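Local structure of thiazoline oxidase/subtilisin-like protease (Prochloron didemni, 4H6X) at residues 194-199 with 299-304. The protein is a subtilisin-like protease that matures patellamides, probably by a transamidating reaction that cleaves the precursor peptide and closes the ring. Numbering follows the deposited sequence.
Sequences KCQDNN and DAEAVR
Asn-199 and Ala-300 make a polar surface contact in the subtilisin-like fold, joining the turn after helix 187-197 to the N-terminal end of helix 300-309. The turn leads into strand 201-205 of the central parallel sheet, and the two segments approach most closely at Asn-199 and Ala-300, whose CA atoms are 5.5 Å apart. Only one direct hydrogen bond crosses: Ala-300 N donates to Asn-199 OD1 over 2.8 Å, nearly straight at 171°. CG of Asn-199 is anti to the backbone N (chi1 -171°), and the amide beyond it reaches the helix end, where ND2 also donates to Val-298 O. The methyl CB of Ala-300 lies 3.5 Å from OD1 of Asn-199 and equally close to its backbone O; the same methyl, on a residue that is itself buried, packs on Leu-201 and on Met-288 of helix 273-293. An alanine in place of Asn-199 would probably leave Ala-300 N and Val-298 O without these amide partners and weaken the hold of the turn on the helix end.

The next two amides of the first turn have other acceptors. Glu-301 N donates to a water at 3.0 Å, although that water's approach to Asn-199 OD1 is too short to be a secure bridge. Ala-302 N gives the N-cap bond to Asp-299 OD1 at 3.1 Å, arriving from above the carboxylate, 63° out of its plane.

One turn on, Arg-304 reaches Glu-248 and Thr-223 O through NH1. It grips Glu-301 side-on with two other nitrogens: NE meets OE1 from above the carboxylate plane, while NH2 meets OE2 on its syn side at 2.9 Å, the oxygen lying in the guanidinium plane.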
# COMPACT_ATOMS: atom_id res chain seq x y z
N LYS A 194 0.22 17.08 -11.41
CA LYS A 194 -1.19 17.00 -11.81
C LYS A 194 -2.06 16.29 -10.77
O LYS A 194 -3.23 16.65 -10.58
CB LYS A 194 -1.33 16.35 -13.20
CG LYS A 194 -2.76 16.27 -13.72
CD LYS A 194 -2.85 16.01 -15.22
CE LYS A 194 -4.26 16.25 -15.75
NZ LYS A 194 -4.40 15.92 -17.20
N CYS A 195 -1.51 15.27 -10.11
CA CYS A 195 -2.21 14.60 -9.01
C CYS A 195 -2.53 15.62 -7.90
O CYS A 195 -3.68 15.78 -7.51
CB CYS A 195 -1.39 13.44 -8.45
SG CYS A 195 -1.25 12.02 -9.58
N GLN A 196 -1.50 16.32 -7.44
CA GLN A 196 -1.65 17.33 -6.39
C GLN A 196 -2.64 18.42 -6.80
O GLN A 196 -3.50 18.82 -6.01
CB GLN A 196 -0.29 17.95 -6.02
CG GLN A 196 -0.34 18.89 -4.82
CD GLN A 196 1.02 19.46 -4.43
OE1 GLN A 196 2.06 19.02 -4.94
NE2 GLN A 196 1.02 20.44 -3.53
N ASP A 197 -2.56 18.86 -8.05
CA ASP A 197 -3.47 19.89 -8.56
C ASP A 197 -4.90 19.41 -8.68
O ASP A 197 -5.83 20.23 -8.77
CB ASP A 197 -3.00 20.40 -9.93
CG ASP A 197 -1.76 21.26 -9.84
OD1 ASP A 197 -1.53 21.87 -8.78
OD2 ASP A 197 -1.01 21.31 -10.83
N ASN A 198 -5.10 18.09 -8.68
CA ASN A 198 -6.43 17.54 -8.84
C ASN A 198 -6.96 16.78 -7.65
O ASN A 198 -7.85 15.93 -7.80
CB ASN A 198 -6.49 16.67 -10.09
CG ASN A 198 -6.60 17.49 -11.34
OD1 ASN A 198 -7.69 17.95 -11.69
ND2 ASN A 198 -5.48 17.71 -12.01
N ASN A 199 -6.41 17.06 -6.47
CA ASN A 199 -6.94 16.50 -5.23
C ASN A 199 -6.75 14.97 -5.12
O ASN A 199 -7.58 14.26 -4.58
CB ASN A 199 -8.43 16.90 -5.07
CG ASN A 199 -9.00 16.55 -3.70
OD1 ASN A 199 -8.30 16.64 -2.68
ND2 ASN A 199 -10.26 16.13 -3.68
N ASP A 299 -10.79 15.54 0.71
CA ASP A 299 -9.75 16.54 0.63
C ASP A 299 -8.41 15.87 0.94
O ASP A 299 -8.06 15.66 2.10
CB ASP A 299 -10.05 17.68 1.61
CG ASP A 299 -9.11 18.86 1.45
OD1 ASP A 299 -7.98 18.70 0.94
OD2 ASP A 299 -9.50 19.96 1.88
N ALA A 300 -7.68 15.55 -0.13
CA ALA A 300 -6.46 14.74 -0.06
C ALA A 300 -5.32 15.47 0.62
O ALA A 300 -4.57 14.88 1.40
CB ALA A 300 -6.04 14.28 -1.46
N GLU A 301 -5.18 16.76 0.32
CA GLU A 301 -4.16 17.59 0.94
C GLU A 301 -4.42 17.78 2.44
O GLU A 301 -3.47 17.83 3.23
CB GLU A 301 -4.01 18.93 0.20
CG GLU A 301 -2.84 19.80 0.65
CD GLU A 301 -1.45 19.21 0.35
OE1 GLU A 301 -1.32 18.27 -0.47
OE2 GLU A 301 -0.47 19.70 0.96
N ALA A 302 -5.68 17.85 2.84
CA ALA A 302 -5.99 17.98 4.27
C ALA A 302 -5.55 16.70 4.99
O ALA A 302 -4.91 16.76 6.05
CB ALA A 302 -7.48 18.26 4.50
N VAL A 303 -5.84 15.54 4.39
CA VAL A 303 -5.44 14.27 4.98
C VAL A 303 -3.92 14.21 5.08
O VAL A 303 -3.38 13.93 6.15
CB VAL A 303 -5.99 13.04 4.21
CG1 VAL A 303 -5.36 11.75 4.75
CG2 VAL A 303 -7.50 12.96 4.36
N ARG A 304 -3.24 14.52 3.98
CA ARG A 304 -1.78 14.48 3.95
C ARG A 304 -1.16 15.39 5.01
O ARG A 304 -0.26 14.98 5.74
CB ARG A 304 -1.26 14.85 2.55
CG ARG A 304 0.23 14.55 2.33
CD ARG A 304 0.70 15.04 0.96
NE ARG A 304 0.91 16.48 0.99
CZ ARG A 304 2.08 17.08 1.25
NH1 ARG A 304 3.18 16.36 1.46
NH2 ARG A 304 2.13 18.40 1.29
O HOH W 1 -6.38 17.98 -2.16